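Local coordinates for hypothetical protein (Neisseria meningitidis, PDB 2O5H) that is of unknown function but forms a two-chain assembly of small alpha-beta subunits belonging to the bacterial DUF596 family, at residues 85-90 / 117-122; 90-95 / 112-117. All blocks are in the same frame, centred on the assembly; numbering follows the deposited sequence.

Contact 1: 85-90 / 117-122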
# COMPACT_ATOMS: atom_id res chain seq x y z
N GLU A 85 0.86 -4.63 18.50
CA GLU A 85 -0.43 -3.92 18.45
C GLU A 85 -0.45 -2.77 19.47
O GLU A 85 -0.89 -1.67 19.13
CB GLU A 85 -1.62 -4.88 18.66
CG GLU A 85 -2.99 -4.13 18.69
CD GLU A 85 -4.14 -5.05 18.99
OE1 GLU A 85 -3.87 -6.13 19.58
OE2 GLU A 85 -5.30 -4.68 18.67
N GLN A 86 0.04 -2.99 20.69
CA GLN A 86 -0.08 -1.99 21.76
C GLN A 86 0.79 -0.78 21.45
O GLN A 86 0.39 0.37 21.70
CB GLN A 86 0.31 -2.58 23.14
CG GLN A 86 -0.14 -1.75 24.33
CD GLN A 86 -1.65 -1.42 24.25
OE1 GLN A 86 -2.48 -2.31 24.34
NE2 GLN A 86 -1.99 -0.15 24.01
N ILE A 87 1.97 -1.06 20.89
CA ILE A 87 2.93 -0.03 20.52
C ILE A 87 2.29 0.90 19.47
O ILE A 87 2.29 2.14 19.63
CB ILE A 87 4.25 -0.74 20.02
CG1 ILE A 87 4.99 -1.30 21.25
CG2 ILE A 87 5.17 0.21 19.12
CD1 ILE A 87 6.19 -2.24 20.91
N PHE A 88 1.68 0.30 18.46
CA PHE A 88 0.97 1.06 17.43
C PHE A 88 -0.31 1.76 17.92
O PHE A 88 -0.50 2.93 17.62
CB PHE A 88 0.65 0.14 16.25
CG PHE A 88 1.78 0.02 15.25
CD1 PHE A 88 2.99 -0.64 15.58
CD2 PHE A 88 1.64 0.56 13.95
CE1 PHE A 88 4.04 -0.74 14.64
CE2 PHE A 88 2.70 0.45 13.01
CZ PHE A 88 3.89 -0.20 13.35
N ARG A 89 -1.16 1.05 18.66
CA ARG A 89 -2.36 1.68 19.26
C ARG A 89 -2.05 2.92 20.11
O ARG A 89 -2.79 3.92 20.05
CB ARG A 89 -3.20 0.66 20.06
CG ARG A 89 -4.10 -0.17 19.13
CD ARG A 89 -5.11 -0.95 19.90
NE ARG A 89 -5.73 -2.00 19.12
CZ ARG A 89 -6.85 -1.85 18.40
NH1 ARG A 89 -7.47 -0.68 18.34
NH2 ARG A 89 -7.32 -2.90 17.72
N GLU A 90 -0.94 2.88 20.84
CA GLU A 90 -0.61 3.98 21.73
C GLU A 90 -0.40 5.30 21.00
O GLU A 90 -0.58 6.34 21.61
CB GLU A 90 0.60 3.63 22.63
CG GLU A 90 0.18 2.64 23.71
CD GLU A 90 1.11 2.59 24.91
OE1 GLU A 90 1.96 3.50 25.07
OE2 GLU A 90 0.98 1.63 25.70
N GLU A 117 5.79 8.02 9.84
CA GLU A 117 5.91 8.19 11.29
C GLU A 117 5.50 6.97 12.09
O GLU A 117 5.33 7.07 13.28
CB GLU A 117 5.12 9.42 11.81
CG GLU A 117 4.59 10.35 10.81
CD GLU A 117 4.15 11.67 11.40
OE1 GLU A 117 3.48 11.69 12.45
OE2 GLU A 117 4.48 12.70 10.78
N ALA A 118 5.35 5.82 11.45
CA ALA A 118 5.05 4.54 12.14
C ALA A 118 6.15 4.18 13.15
O ALA A 118 7.33 4.55 12.94
CB ALA A 118 4.88 3.40 11.09
N PRO A 119 5.78 3.52 14.26
CA PRO A 119 6.79 2.96 15.20
C PRO A 119 7.85 2.06 14.54
O PRO A 119 9.05 2.06 14.94
CB PRO A 119 5.93 2.12 16.18
CG PRO A 119 4.59 2.70 16.11
CD PRO A 119 4.40 3.35 14.77
N ALA A 120 7.41 1.32 13.52
CA ALA A 120 8.26 0.41 12.78
C ALA A 120 7.68 0.10 11.39
O ALA A 120 6.53 0.51 11.07
CB ALA A 120 8.47 -0.86 13.59
N TYR A 121 8.46 -0.62 10.58
CA TYR A 121 8.20 -0.77 9.13
C TYR A 121 8.32 -2.21 8.69
O TYR A 121 9.04 -3.02 9.30
CB TYR A 121 9.14 0.13 8.29
CG TYR A 121 8.90 1.58 8.57
CD1 TYR A 121 7.86 2.30 7.91
CD2 TYR A 121 9.66 2.25 9.54
CE1 TYR A 121 7.61 3.64 8.23
CE2 TYR A 121 9.42 3.56 9.85
CZ TYR A 121 8.41 4.27 9.19
OH TYR A 121 8.22 5.61 9.52
N ALA A 122 7.59 -2.54 7.64
CA ALA A 122 7.43 -3.93 7.22
C ALA A 122 8.67 -4.57 6.59
O ALA A 122 9.31 -4.01 5.67
CB ALA A 122 6.19 -4.06 6.27
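Pro119 lies over one face of the Phe88 ring: its CG stands 3.8 Å from the ring centroid and 13° off the normal, a CH-pi contact. The proline's CB and CD follow over the same face, CB 3.8 Å from Phe88 CE1 and CD equally near Phe88 CE2. The far end of the phenyl reaches the backbone beyond the proline, where Ala120 O sits 3.6 Å from Phe88 CZ, at the ring edge and near its plane. Ala118 CB adds a looser touch, 4.1 Å from Phe88 CE2. Phe88, Ala118 and Ala120 are buried; the tight proline-phenyl packing is apolar and CH-pi in character, with no hydrogen bond between the two segments. Toward the more exposed side the packing thins to one methyl: Ile87 CG2, anti to the backbone N, meets Pro119 CB at 3.6 Å, the two side chains running past one another in opposing senses. Away from the proline, Arg89 NE and NH2 both grip Glu85 OE2. Phe88 also packs against Phe56 and Phe59 of helix 48-64, Leu70 of strand 68-72 and Leu114 of helix 110-116, while Pro119 O accepts a hydrogen bond from Arg72 NH1 just before strand 121-125 begins.

Contact 2: 90-95 / 112-117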
# COMPACT_ATOMS: atom_id res chain seq x y z
N GLU A 90 -0.94 2.88 20.84
CA GLU A 90 -0.61 3.98 21.73
C GLU A 90 -0.40 5.30 21.00
O GLU A 90 -0.58 6.34 21.61
CB GLU A 90 0.60 3.63 22.63
CG GLU A 90 0.18 2.64 23.71
CD GLU A 90 1.11 2.59 24.91
OE1 GLU A 90 1.96 3.50 25.07
OE2 GLU A 90 0.98 1.63 25.70
N VAL A 91 -0.05 5.24 19.71
CA VAL A 91 0.31 6.43 18.94
C VAL A 91 -0.59 6.57 17.69
O VAL A 91 -0.40 7.44 16.85
CB VAL A 91 1.83 6.38 18.51
CG1 VAL A 91 2.74 6.58 19.71
CG2 VAL A 91 2.17 5.06 17.81
N TRP A 92 -1.60 5.69 17.60
CA TRP A 92 -2.48 5.66 16.44
C TRP A 92 -3.20 7.01 16.31
O TRP A 92 -3.74 7.53 17.29
CB TRP A 92 -3.50 4.54 16.60
CG TRP A 92 -4.23 4.19 15.35
CD1 TRP A 92 -5.50 4.56 15.00
CD2 TRP A 92 -3.72 3.39 14.28
NE1 TRP A 92 -5.81 4.02 13.75
CE2 TRP A 92 -4.73 3.28 13.31
CE3 TRP A 92 -2.48 2.75 14.06
CZ2 TRP A 92 -4.55 2.59 12.10
CZ3 TRP A 92 -2.31 2.01 12.85
CH2 TRP A 92 -3.35 1.93 11.91
N PRO A 93 -3.22 7.59 15.09
CA PRO A 93 -3.95 8.85 14.90
C PRO A 93 -5.41 8.81 15.37
O PRO A 93 -6.08 7.76 15.26
CB PRO A 93 -3.95 9.00 13.37
CG PRO A 93 -2.60 8.38 12.98
CD PRO A 93 -2.65 7.11 13.81
N GLU A 94 -5.89 9.97 15.80
CA GLU A 94 -7.26 10.14 16.25
C GLU A 94 -8.29 10.16 15.13
O GLU A 94 -9.44 9.90 15.38
CB GLU A 94 -7.38 11.40 17.10
CG GLU A 94 -6.69 11.29 18.47
CD GLU A 94 -6.94 12.53 19.34
OE1 GLU A 94 -6.88 13.64 18.83
OE2 GLU A 94 -7.26 12.38 20.54
N TYR A 95 -7.86 10.48 13.91
CA TYR A 95 -8.77 10.65 12.76
C TYR A 95 -8.05 10.06 11.59
O TYR A 95 -6.82 10.02 11.57
CB TYR A 95 -9.07 12.14 12.48
CG TYR A 95 -9.77 12.83 13.63
CD1 TYR A 95 -11.18 12.77 13.76
CD2 TYR A 95 -9.05 13.51 14.61
CE1 TYR A 95 -11.81 13.34 14.80
CE2 TYR A 95 -9.68 14.10 15.67
CZ TYR A 95 -11.06 14.01 15.75
OH TYR A 95 -11.71 14.59 16.79
N MSE A 112 -0.26 8.09 5.05
CA MSE A 112 0.98 8.86 5.16
C MSE A 112 1.70 8.62 6.48
O MSE A 112 2.92 8.47 6.51
CB MSE A 112 0.69 10.34 5.03
CG MSE A 112 0.24 10.68 3.63
SE MSE A 112 -0.27 12.56 3.42
CE MSE A 112 -1.50 12.35 1.93
N TRP A 113 0.93 8.59 7.58
CA TRP A 113 1.47 8.26 8.91
C TRP A 113 2.21 6.90 8.92
O TRP A 113 3.34 6.75 9.46
CB TRP A 113 0.32 8.32 9.94
CG TRP A 113 0.75 8.12 11.38
CD1 TRP A 113 1.18 9.07 12.24
CD2 TRP A 113 0.79 6.88 12.10
NE1 TRP A 113 1.50 8.50 13.46
CE2 TRP A 113 1.26 7.15 13.39
CE3 TRP A 113 0.44 5.55 11.77
CZ2 TRP A 113 1.38 6.15 14.39
CZ3 TRP A 113 0.60 4.56 12.72
CH2 TRP A 113 1.06 4.87 14.04
N LEU A 114 1.58 5.91 8.31
CA LEU A 114 2.16 4.57 8.18
C LEU A 114 3.40 4.55 7.27
O LEU A 114 4.22 3.66 7.38
CB LEU A 114 1.10 3.58 7.72
CG LEU A 114 0.06 3.12 8.78
CD1 LEU A 114 -1.04 2.30 8.09
CD2 LEU A 114 0.75 2.30 9.93
N THR A 115 3.55 5.58 6.45
CA THR A 115 4.76 5.75 5.60
C THR A 115 5.90 6.43 6.30
O THR A 115 7.05 6.05 6.09
CB THR A 115 4.43 6.50 4.34
OG1 THR A 115 3.35 5.86 3.71
CG2 THR A 115 5.64 6.59 3.35
N VAL A 116 5.63 7.47 7.10
CA VAL A 116 6.73 8.28 7.57
C VAL A 116 6.80 8.44 9.09
O VAL A 116 7.81 8.94 9.59
CB VAL A 116 6.81 9.69 6.85
CG1 VAL A 116 7.05 9.56 5.34
CG2 VAL A 116 5.54 10.56 7.16
N GLU A 117 5.79 8.02 9.84
CA GLU A 117 5.91 8.19 11.29
C GLU A 117 5.50 6.97 12.09
O GLU A 117 5.33 7.07 13.28
CB GLU A 117 5.12 9.42 11.81
CG GLU A 117 4.59 10.35 10.81
CD GLU A 117 4.15 11.67 11.40
OE1 GLU A 117 3.48 11.69 12.45
OE2 GLU A 117 4.48 12.70 10.78
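Trp113 CG stands anti to its backbone N (chi1 -175°), and the indole reaches from helix 110-116 to Val91, Trp92 and Pro93; Trp92 CG is anti to its own backbone N as well, and although its CB points away from the helix, its six-membered ring comes back to meet Trp113. Pro93 lies over one face of the Trp113 indole. Its CG is 3.8 Å from the centroid of the five-membered ring and 11° off the normal, a CH-pi contact, and its CD lies over the centre of the whole indole. Glu117 O, four residues on in the chain, stands above the opposite face, toward the rim. At the edge, in plane, Val91 CG2 reaches Trp113 CZ2 at 3.7 Å, the two side chains crossing at about a right angle. Val91 O comes 3.3 Å from Trp113 CZ2, a close carbonyl-to-ring approach at an oblique position. The two indoles meet obliquely, their six-membered rings 5.5 Å between centroids and their planes at 71°, with Trp92 CE3 closest to Trp113 CZ3 at 3.8 Å. Leu114 CD2 adds to the apolar patch, 4.2 Å from Trp92 CZ3. Trp92 also meets Phe55 and Phe56 of helix 48-64 and Trp38 of helix 34-41, linking the pair to a wider aromatic cluster. This is proline-aromatic packing between a helix and the extended chain leaving another helix: the exit from helix 81-91 is laid against helix 110-116 within the alpha-beta fold of the DUF596 family.

How the contacts relate
The centres of contacts 1 and 2 lie 8 Å apart, on the same side of the chain's centre, and both draw on helix 81-91. Along the chain the order is 85-90, 90-95, 112-117 and 117-122, so contact 2 falls between the segments of contact 1, with Glu90 and Glu117 common to both. The two meet directly where Pro119 CD packs 3.7 Å from Trp113 CH2, and the Tyr121 side chain packs against backbone atoms of Leu114 to Val116. Together they pack helix 81-91 and its exit against helix 110-116 and the turn that leads into strand 121-125, where the helical part of the subunit meets the antiparallel sheet.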